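Local coordinates for NDP-N-acetyl-D-galactosaminuronic acid dehydrogenase (Methanosarcina mazei Go1, PDB 3G79), which probably oxidises UDP-N-acetyl-D-mannosamine to its uronate with two NAD(+), as a member of the UDP-glucose/GDP-mannose dehydrogenase family, at residues I261-V266 with L283-G288; A40-K45 with Y214-T219; L347-D352 with S439-P444; R371-E376 with V397-V402. All coordinates share one frame; numbering follows the deposited sequence.

Contact 1. Residues I261-V266 with L283-G288; sequences INVYDV and LWPGAG
Y264 meets both W284 and P285 across this contact, and most of what passes between them is apolar. The two aromatic rings touch rim to rim: Y264 CE1 comes to 3.7 Å from W284 CE3, near the plane of each ring, with the side chains crossing at about a right angle. P285 adds its ring carbons, CD lying 4.1 Å from Y264 CE1 and CG at the same distance from V263 CG1. That V263 methyl also lies over one face of the Y264 ring, 3.6 Å above its plane and displaced toward the rim, which helps fix the ring's rotation.

The polar link goes through one water, in the plane of the tyrosine ring at its edge. It sits 2.5 Å from Y264 OH and donates to P285 O at the same distance, both so short that its exact position is somewhat doubtful. Within the helix start, N262 is the N-cap: its OD1 takes the Y264 N-H at 3.0 Å, with the donor well above the carbonyl plane.

Replacing Y264 by an alanine would probably strand the water without its hydroxyl partner and leave the W284 edge and P285 ring uncovered. The direct touches of V263 and Y264 on W284 and P285 are thus apolar, with polarity entering through one water; R267 of the same helix 263-271 adds a bond to L283 O and a cation-pi contact with W284.

Contact 2. Residues A40-K45 with Y214-T219; sequences APCFEK and YSPVLT
F43 turns its ring toward P216 by keeping CG anti to the carbonyl carbon (chi1 -62°), while C42, with a positive phi of 98° and a chi1 of 110° that is far from staggered, swings its sulfur to the same proline. The two side chains close on P216 from different directions. C42 SG lies 3.6 Å from P216 CG and nearly as close to CB. From the aromatic ring, CZ comes within 3.8 Å of P216 CG, and CE2 also reaches the proline; the F43 and P216 side chains cross at about a right angle. The sulfur does double duty, because it also stands over the centre of the F43 ring, 4.0 Å above its plane. A40 completes the patch with a looser contact, its CB lying 4.2 Å from P216 CB.

This joins two helix-to-strand connections of the NAD-binding Rossmann domain. Residues 40-45 follow helix 30-39 and lead into strand 45-49, in the first beta-alpha-beta crossover, whose strand-turn-helix carries a GxGxxG pattern; residues 214-219 follow helix 204-214 and lead into strand 223-227 at the sheet's edge. F37 of helix 30-39 packs against both F43 and V217.

Backbone bonds hold each turn in shape. F43 N donates to A40 O at 3.1 Å, an oxygen that K89 NZ also grips, and L218 N donates to S215 O at 3.2 Å. K19 NZ bonds to C42 O, a further tie on the first turn.

Contact 3. Residues L347-D352 with S439-P444; sequences LGKKMD and SAKANP
L347 and N443 bring their CA atoms to 7.8 Å where two loops leave their helices, the first through a Schellman motif with G348 at positive phi, the second through A440, K441 and A442, all three likewise at positive phi. The leucine straddles the asparagine's backbone and CB with its two methyls. CD2 packs 3.7 Å from N443 CB, while CD1 is pressed against the carbonyl oxygen, only 3.1 Å from N443 O, a tight approach with no bond in it. CD2 also brushes the amide, 4.0 Å from N443 OD1, while N443 ND2 donates to G462 O.

Beside this pair, K349 reaches across to K441, with NZ 3.9 Å from K441 CG. Both chains are bent, K349 at chi3 (110°) and K441 at chi2 and chi3. Their ammonium nitrogens stay 5.5 Å apart, and the like charges are probably eased by D416, a long and weak ion-pair partner of each; K441 NZ is held more firmly by N414 O.

With an alanine in place of L347, both methyls go, and N443 CB and its carbonyl would probably face a gap on this side.

The loops meet at the end of the sheet where helices 321-345 and 432-439 lead into strands 355-359 and 445-448, in the UDP-binding part of the chain; the sheet is parallel, with the 3-2-1-4-5-6 strand order of a Rossmann-like fold.

Contact 4. Residues R371-E376 with V397-V402; sequences RNTPSE and VNYPGV
Y399 OH gives its proton to E376 OE2 at 2.6 Å, the one hydrogen bond joining these two segments. The hydroxyl approaches nearly along the C-O axis of the carboxylate oxygen, and OE2 lies at the ring's edge, near its plane, 3.3 Å from Y399 CE2. Carboxylate and ring planes stand 78° apart, so the acid meets the phenol steeply turned rather than flat against it. E376 gets there with CG anti to the backbone N (chi1 -169°) and the chain extended beyond it. A370 O is a second, weak partner of the same hydroxyl; it also takes the bond from T373 OG1, which passes Y399 OH at 4.0 Å without bonding to it.

The tyrosine is held from more than one direction. P400 CD lies 3.3 Å above one face of its ring, displaced toward the rim, and W361 makes an edge-to-face contact with it. A type II turn from Y399 to V402, with P400 and G401 at its two corners, carries the ring. In the other segment, E376 N bonds to T373 O at 3.1 Å, fastening the turn that leads into the helix.

In the fold, residues 371-376 run from the loop after strand 355-359 into helix 375-385, which crosses over to strand 388-392. Residues 397-402 leave that strand for the edge strand 404-405, so the bond ties the start of the crossover helix to the connection following its second strand.

From the N terminus, contact 2 comes first, closing a long loop of 168 residues that takes in most of the NAD-binding domain. Contact 1 follows in series with a short loop of 16 residues in the central domain, on the far side of the chain's centre and about 46 Å away, centre to centre. Contact 3 then brackets 86 residues of the UDP-binding domain, and contact 4, a 20-residue closure, lies within that span; their centres are about 26 Å apart. None of the loops cross. Contacts 1 and 4 touch directly, G288 C packing 3.6 Å from P374 CG, which joins the central domain to the UDP-binding one.

Contact 1. Residues I261-V266 with L283-G288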
# COMPACT_ATOMS: atom_id res chain seq x y z
N ILE A 261 22.67 1.51 2.53
CA ILE A 261 22.18 0.30 1.81
C ILE A 261 21.35 0.61 0.54
O ILE A 261 20.84 1.70 0.39
CB ILE A 261 21.37 -0.64 2.70
CG1 ILE A 261 20.18 0.12 3.32
CG2 ILE A 261 22.28 -1.29 3.75
CD1 ILE A 261 19.03 -0.79 3.88
N ASN A 262 21.20 -0.36 -0.34
CA ASN A 262 20.48 -0.18 -1.60
C ASN A 262 18.99 -0.25 -1.43
O ASN A 262 18.50 -1.33 -1.08
CB ASN A 262 20.89 -1.30 -2.60
CG ASN A 262 20.54 -0.95 -4.04
OD1 ASN A 262 19.71 -0.07 -4.29
ND2 ASN A 262 21.17 -1.64 -5.00
N VAL A 263 18.26 0.84 -1.72
CA VAL A 263 16.77 0.74 -1.66
C VAL A 263 16.23 -0.40 -2.54
O VAL A 263 15.25 -1.06 -2.17
CB VAL A 263 15.98 2.09 -1.90
CG1 VAL A 263 16.06 2.54 -3.32
CG2 VAL A 263 14.48 1.94 -1.52
N TYR A 264 16.85 -0.62 -3.70
CA TYR A 264 16.30 -1.57 -4.67
C TYR A 264 16.41 -3.02 -4.24
O TYR A 264 15.59 -3.81 -4.62
CB TYR A 264 16.84 -1.32 -6.08
CG TYR A 264 16.46 0.06 -6.54
CD1 TYR A 264 15.17 0.34 -6.97
CD2 TYR A 264 17.36 1.10 -6.45
CE1 TYR A 264 14.80 1.62 -7.34
CE2 TYR A 264 16.98 2.38 -6.80
CZ TYR A 264 15.73 2.63 -7.27
OH TYR A 264 15.40 3.90 -7.62
N ASP A 265 17.37 -3.34 -3.40
CA ASP A 265 17.50 -4.68 -2.89
C ASP A 265 16.45 -4.86 -1.80
O ASP A 265 15.84 -5.93 -1.68
CB ASP A 265 18.89 -4.90 -2.29
CG ASP A 265 19.99 -4.99 -3.35
OD1 ASP A 265 19.78 -5.46 -4.51
OD2 ASP A 265 21.12 -4.61 -2.97
N VAL A 266 16.23 -3.81 -1.02
CA VAL A 266 15.22 -3.88 0.03
C VAL A 266 13.93 -4.12 -0.68
O VAL A 266 13.28 -5.15 -0.47
CB VAL A 266 15.27 -2.66 1.01
CG1 VAL A 266 14.22 -2.75 2.13
CG2 VAL A 266 16.69 -2.60 1.66
N LEU A 283 5.86 0.40 -4.99
CA LEU A 283 6.20 1.20 -6.16
C LEU A 283 7.70 1.57 -6.16
O LEU A 283 8.53 0.88 -5.56
CB LEU A 283 5.30 2.45 -6.18
CG LEU A 283 3.77 2.15 -6.23
CD1 LEU A 283 2.87 3.38 -6.16
CD2 LEU A 283 3.42 1.31 -7.49
N TRP A 284 8.01 2.66 -6.83
CA TRP A 284 9.37 3.07 -7.13
C TRP A 284 9.55 4.47 -6.59
O TRP A 284 8.64 5.29 -6.68
CB TRP A 284 9.59 3.07 -8.64
CG TRP A 284 9.41 1.71 -9.26
CD1 TRP A 284 8.23 1.17 -9.76
CD2 TRP A 284 10.41 0.71 -9.45
NE1 TRP A 284 8.45 -0.09 -10.26
CE2 TRP A 284 9.78 -0.41 -10.09
CE3 TRP A 284 11.77 0.65 -9.18
CZ2 TRP A 284 10.48 -1.56 -10.44
CZ3 TRP A 284 12.47 -0.49 -9.53
CH2 TRP A 284 11.82 -1.58 -10.16
N PRO A 285 10.69 4.71 -5.93
CA PRO A 285 10.98 6.03 -5.32
C PRO A 285 11.54 6.97 -6.41
O PRO A 285 11.90 6.48 -7.49
CB PRO A 285 12.06 5.68 -4.26
CG PRO A 285 12.78 4.45 -4.87
CD PRO A 285 11.74 3.71 -5.69
N GLY A 286 11.60 8.29 -6.15
CA GLY A 286 11.93 9.26 -7.22
C GLY A 286 11.99 10.75 -6.86
O GLY A 286 11.80 11.15 -5.73
N ALA A 287 12.25 11.58 -7.86
CA ALA A 287 12.48 13.01 -7.66
C ALA A 287 11.24 13.76 -7.27
O ALA A 287 11.32 14.92 -6.93
CB ALA A 287 13.08 13.63 -8.93
N GLY A 288 10.08 13.11 -7.29
CA GLY A 288 8.88 13.77 -6.80
C GLY A 288 7.62 13.34 -7.50
O GLY A 288 7.69 12.52 -8.39
O HOH W 1 13.44 4.89 -8.72

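Contact 2. Residues A40-K45 with Y214-T219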
# COMPACT_ATOMS: atom_id res chain seq x y z
N ALA A 40 -26.28 0.73 -27.91
CA ALA A 40 -26.80 -0.35 -27.12
C ALA A 40 -28.21 -0.64 -27.60
O ALA A 40 -29.06 0.23 -27.55
CB ALA A 40 -26.79 0.03 -25.64
N PRO A 41 -28.46 -1.85 -28.11
CA PRO A 41 -29.84 -2.16 -28.45
C PRO A 41 -30.46 -2.17 -27.08
O PRO A 41 -29.74 -2.39 -26.12
CB PRO A 41 -29.77 -3.60 -28.97
CG PRO A 41 -28.28 -3.95 -29.08
CD PRO A 41 -27.62 -3.07 -28.07
N CYS A 42 -31.75 -1.93 -26.95
CA CYS A 42 -32.31 -1.65 -25.59
C CYS A 42 -32.48 -0.16 -25.34
O CYS A 42 -33.46 0.21 -24.77
CB CYS A 42 -31.67 -2.43 -24.39
SG CYS A 42 -30.63 -1.50 -23.13
N PHE A 43 -31.57 0.69 -25.80
CA PHE A 43 -31.84 2.15 -25.80
C PHE A 43 -32.36 2.57 -27.18
O PHE A 43 -32.05 1.91 -28.16
CB PHE A 43 -30.62 2.96 -25.34
CG PHE A 43 -30.18 2.65 -23.91
CD1 PHE A 43 -31.09 2.57 -22.89
CD2 PHE A 43 -28.83 2.45 -23.61
CE1 PHE A 43 -30.70 2.30 -21.60
CE2 PHE A 43 -28.40 2.15 -22.30
CZ PHE A 43 -29.35 2.07 -21.30
N GLU A 44 -33.18 3.61 -27.26
CA GLU A 44 -33.81 3.94 -28.55
C GLU A 44 -33.11 5.08 -29.27
O GLU A 44 -32.89 5.02 -30.49
CB GLU A 44 -35.31 4.27 -28.41
CG GLU A 44 -36.25 3.06 -28.24
CD GLU A 44 -37.70 3.43 -27.83
OE1 GLU A 44 -38.49 2.48 -27.61
OE2 GLU A 44 -38.05 4.64 -27.75
N LYS A 45 -32.78 6.13 -28.52
CA LYS A 45 -32.34 7.39 -29.10
C LYS A 45 -31.67 8.21 -28.04
O LYS A 45 -32.22 8.41 -26.94
CB LYS A 45 -33.51 8.18 -29.71
CG LYS A 45 -33.10 9.60 -30.18
CD LYS A 45 -34.03 10.20 -31.25
CE LYS A 45 -33.47 10.03 -32.67
NZ LYS A 45 -32.20 10.78 -32.82
N TYR A 214 -26.13 2.21 -17.09
CA TYR A 214 -24.76 1.80 -17.45
C TYR A 214 -24.46 0.32 -17.73
O TYR A 214 -23.46 0.02 -18.35
CB TYR A 214 -23.73 2.37 -16.45
CG TYR A 214 -23.66 3.89 -16.50
CD1 TYR A 214 -22.92 4.55 -17.51
CD2 TYR A 214 -24.32 4.67 -15.57
CE1 TYR A 214 -22.87 5.94 -17.58
CE2 TYR A 214 -24.26 6.06 -15.64
CZ TYR A 214 -23.54 6.68 -16.64
OH TYR A 214 -23.51 8.09 -16.72
N SER A 215 -25.29 -0.60 -17.26
CA SER A 215 -25.05 -2.02 -17.51
C SER A 215 -24.97 -2.35 -19.00
O SER A 215 -24.10 -3.11 -19.40
CB SER A 215 -26.08 -2.92 -16.79
OG SER A 215 -25.71 -3.13 -15.43
N PRO A 216 -25.86 -1.76 -19.85
CA PRO A 216 -25.83 -2.23 -21.24
C PRO A 216 -24.61 -1.86 -22.09
O PRO A 216 -24.38 -2.49 -23.11
CB PRO A 216 -27.12 -1.66 -21.84
CG PRO A 216 -28.00 -1.48 -20.69
CD PRO A 216 -27.11 -1.07 -19.54
N VAL A 217 -23.83 -0.86 -21.73
CA VAL A 217 -22.63 -0.57 -22.53
C VAL A 217 -21.41 -1.33 -22.01
O VAL A 217 -20.38 -1.42 -22.68
CB VAL A 217 -22.33 0.95 -22.60
CG1 VAL A 217 -23.63 1.76 -22.85
CG2 VAL A 217 -21.64 1.44 -21.33
N LEU A 218 -21.49 -1.86 -20.80
CA LEU A 218 -20.36 -2.63 -20.28
C LEU A 218 -20.25 -3.97 -20.99
O LEU A 218 -21.24 -4.66 -21.17
CB LEU A 218 -20.51 -2.87 -18.78
CG LEU A 218 -20.44 -1.57 -17.99
CD1 LEU A 218 -21.00 -1.78 -16.59
CD2 LEU A 218 -19.04 -1.04 -17.98
N THR A 219 -19.04 -4.34 -21.37
CA THR A 219 -18.78 -5.63 -21.98
C THR A 219 -17.57 -6.15 -21.26
O THR A 219 -16.48 -5.93 -21.73
CB THR A 219 -18.22 -5.47 -23.39
OG1 THR A 219 -16.88 -5.00 -23.29
CG2 THR A 219 -19.00 -4.48 -24.23

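Contact 3. Residues L347-D352 with S439-P444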
# COMPACT_ATOMS: atom_id res chain seq x y z
N LEU A 347 33.88 17.62 -4.16
CA LEU A 347 34.92 18.20 -5.00
C LEU A 347 35.43 19.55 -4.52
O LEU A 347 36.35 20.11 -5.12
CB LEU A 347 34.41 18.35 -6.42
CG LEU A 347 33.96 17.04 -7.06
CD1 LEU A 347 33.34 17.36 -8.41
CD2 LEU A 347 35.12 16.04 -7.17
N GLY A 348 34.88 20.07 -3.43
CA GLY A 348 35.13 21.46 -3.09
C GLY A 348 34.46 22.49 -4.01
O GLY A 348 34.90 23.66 -4.03
N LYS A 349 33.42 22.08 -4.76
CA LYS A 349 32.52 23.00 -5.50
C LYS A 349 31.20 23.34 -4.76
O LYS A 349 30.75 22.59 -3.91
CB LYS A 349 32.21 22.47 -6.91
CG LYS A 349 33.44 22.14 -7.73
CD LYS A 349 33.13 21.10 -8.79
CE LYS A 349 33.13 21.65 -10.22
NZ LYS A 349 33.22 20.56 -11.29
N LYS A 350 30.61 24.48 -5.11
CA LYS A 350 29.35 24.96 -4.51
C LYS A 350 28.32 25.28 -5.59
O LYS A 350 28.66 25.68 -6.70
CB LYS A 350 29.59 26.24 -3.70
CG LYS A 350 30.84 26.26 -2.78
CD LYS A 350 30.59 25.55 -1.43
CE LYS A 350 31.86 25.49 -0.57
NZ LYS A 350 31.50 25.01 0.82
N MET A 351 27.04 25.16 -5.27
CA MET A 351 26.00 25.43 -6.27
C MET A 351 26.22 26.73 -7.04
O MET A 351 26.09 26.75 -8.28
CB MET A 351 24.60 25.38 -5.65
CG MET A 351 23.44 25.33 -6.67
SD MET A 351 23.48 23.96 -7.86
CE MET A 351 23.12 22.59 -6.78
N ASP A 352 26.58 27.78 -6.32
CA ASP A 352 26.76 29.11 -6.93
C ASP A 352 27.87 29.14 -8.01
O ASP A 352 29.00 28.69 -7.77
CB ASP A 352 27.02 30.16 -5.83
CG ASP A 352 27.05 31.60 -6.37
OD1 ASP A 352 26.67 31.87 -7.54
OD2 ASP A 352 27.47 32.48 -5.59
N SER A 439 30.35 17.32 -20.88
CA SER A 439 30.44 18.15 -19.68
C SER A 439 31.86 18.72 -19.59
O SER A 439 32.07 19.83 -19.07
CB SER A 439 30.09 17.35 -18.40
OG SER A 439 31.17 16.52 -17.95
N ALA A 440 32.83 17.99 -20.14
CA ALA A 440 34.24 18.28 -19.87
C ALA A 440 34.27 18.23 -18.34
O ALA A 440 33.24 17.95 -17.73
CB ALA A 440 34.66 19.64 -20.45
N LYS A 441 35.41 18.42 -17.68
CA LYS A 441 35.41 18.44 -16.20
C LYS A 441 36.46 17.64 -15.46
O LYS A 441 37.26 18.22 -14.69
CB LYS A 441 34.05 18.17 -15.61
CG LYS A 441 33.39 19.37 -15.02
CD LYS A 441 33.54 20.63 -15.88
CE LYS A 441 32.23 21.33 -15.92
NZ LYS A 441 32.37 22.72 -16.33
N ALA A 442 36.49 16.34 -15.67
CA ALA A 442 37.45 15.53 -14.90
C ALA A 442 36.66 14.78 -13.88
O ALA A 442 36.54 13.56 -13.96
CB ALA A 442 38.51 16.40 -14.22
N ASN A 443 36.08 15.50 -12.93
CA ASN A 443 35.12 14.88 -12.06
C ASN A 443 33.76 15.51 -12.18
O ASN A 443 33.37 16.31 -11.31
CB ASN A 443 35.60 14.94 -10.63
CG ASN A 443 36.86 14.15 -10.42
OD1 ASN A 443 37.80 14.64 -9.82
ND2 ASN A 443 36.89 12.92 -10.92
N PRO A 444 33.03 15.16 -13.26
CA PRO A 444 31.67 15.63 -13.37
C PRO A 444 30.76 14.86 -12.45
O PRO A 444 31.03 13.70 -12.09
CB PRO A 444 31.30 15.38 -14.83
CG PRO A 444 32.22 14.38 -15.32
CD PRO A 444 33.36 14.23 -14.36

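Contact 4. Residues R371-E376 with V397-V402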
# COMPACT_ATOMS: atom_id res chain seq x y z
N ARG A 371 2.60 18.93 -16.02
CA ARG A 371 1.61 19.51 -15.14
C ARG A 371 2.05 19.27 -13.70
O ARG A 371 2.02 18.13 -13.21
CB ARG A 371 0.24 18.87 -15.41
CG ARG A 371 -0.25 18.91 -16.87
CD ARG A 371 -1.09 17.67 -17.18
NE ARG A 371 -2.22 17.95 -18.06
CZ ARG A 371 -2.23 17.77 -19.38
NH1 ARG A 371 -1.14 17.30 -20.01
NH2 ARG A 371 -3.33 18.05 -20.08
N ASN A 372 2.48 20.34 -13.04
CA ASN A 372 3.05 20.25 -11.68
C ASN A 372 4.30 19.37 -11.57
O ASN A 372 4.39 18.54 -10.64
CB ASN A 372 1.99 19.76 -10.67
CG ASN A 372 0.87 20.76 -10.47
OD1 ASN A 372 1.10 21.96 -10.39
ND2 ASN A 372 -0.35 20.26 -10.37
N THR A 373 5.25 19.54 -12.51
CA THR A 373 6.52 18.79 -12.50
C THR A 373 7.26 19.04 -11.24
O THR A 373 7.49 20.18 -10.90
CB THR A 373 7.56 19.25 -13.52
OG1 THR A 373 7.00 20.16 -14.48
CG2 THR A 373 8.18 18.06 -14.13
N PRO A 374 7.69 17.98 -10.56
CA PRO A 374 8.61 18.16 -9.46
C PRO A 374 9.97 18.73 -9.94
O PRO A 374 10.81 19.11 -9.10
CB PRO A 374 8.74 16.76 -8.84
CG PRO A 374 8.36 15.80 -9.97
CD PRO A 374 7.39 16.55 -10.83
N SER A 375 10.17 18.84 -11.26
CA SER A 375 11.37 19.47 -11.82
C SER A 375 11.38 20.99 -11.61
O SER A 375 12.45 21.61 -11.53
CB SER A 375 11.52 19.17 -13.32
OG SER A 375 11.55 17.77 -13.55
N GLU A 376 10.19 21.58 -11.52
CA GLU A 376 10.10 23.02 -11.29
C GLU A 376 10.67 23.41 -9.92
O GLU A 376 11.66 24.12 -9.88
CB GLU A 376 8.69 23.55 -11.51
CG GLU A 376 8.60 25.03 -11.55
CD GLU A 376 7.41 25.51 -12.36
OE1 GLU A 376 7.05 26.70 -12.24
OE2 GLU A 376 6.86 24.70 -13.15
N VAL A 397 7.50 20.66 -25.27
CA VAL A 397 7.72 21.91 -25.96
C VAL A 397 6.77 22.96 -25.37
O VAL A 397 5.61 22.66 -25.06
CB VAL A 397 7.61 21.74 -27.51
CG1 VAL A 397 6.15 21.57 -27.96
CG2 VAL A 397 8.33 22.88 -28.26
N ASN A 398 7.29 24.17 -25.17
CA ASN A 398 6.46 25.33 -24.82
C ASN A 398 5.93 25.28 -23.40
O ASN A 398 4.72 25.18 -23.18
CB ASN A 398 5.30 25.52 -25.81
CG ASN A 398 5.73 26.19 -27.10
OD1 ASN A 398 5.32 25.78 -28.19
ND2 ASN A 398 6.56 27.23 -26.98
N TYR A 399 6.84 25.34 -22.44
CA TYR A 399 6.43 25.50 -21.06
C TYR A 399 6.32 27.00 -20.83
O TYR A 399 7.13 27.77 -21.39
CB TYR A 399 7.41 24.87 -20.08
CG TYR A 399 6.84 24.58 -18.71
CD1 TYR A 399 6.06 23.45 -18.48
CD2 TYR A 399 7.09 25.43 -17.64
CE1 TYR A 399 5.55 23.17 -17.22
CE2 TYR A 399 6.57 25.16 -16.36
CZ TYR A 399 5.81 24.03 -16.18
OH TYR A 399 5.30 23.75 -14.93
N PRO A 400 5.31 27.42 -20.05
CA PRO A 400 5.15 28.86 -19.82
C PRO A 400 6.29 29.47 -18.96
O PRO A 400 6.58 28.97 -17.86
CB PRO A 400 3.77 28.95 -19.13
CG PRO A 400 3.14 27.56 -19.29
CD PRO A 400 4.27 26.62 -19.38
N GLY A 401 6.92 30.52 -19.51
CA GLY A 401 7.99 31.29 -18.86
C GLY A 401 9.23 30.50 -18.46
O GLY A 401 9.91 30.88 -17.50
N VAL A 402 9.52 29.42 -19.19
CA VAL A 402 10.62 28.48 -18.87
C VAL A 402 11.10 27.83 -20.18
O VAL A 402 10.32 27.18 -20.87
CB VAL A 402 10.14 27.39 -17.84
CG1 VAL A 402 10.97 26.13 -17.90
CG2 VAL A 402 10.13 27.94 -16.43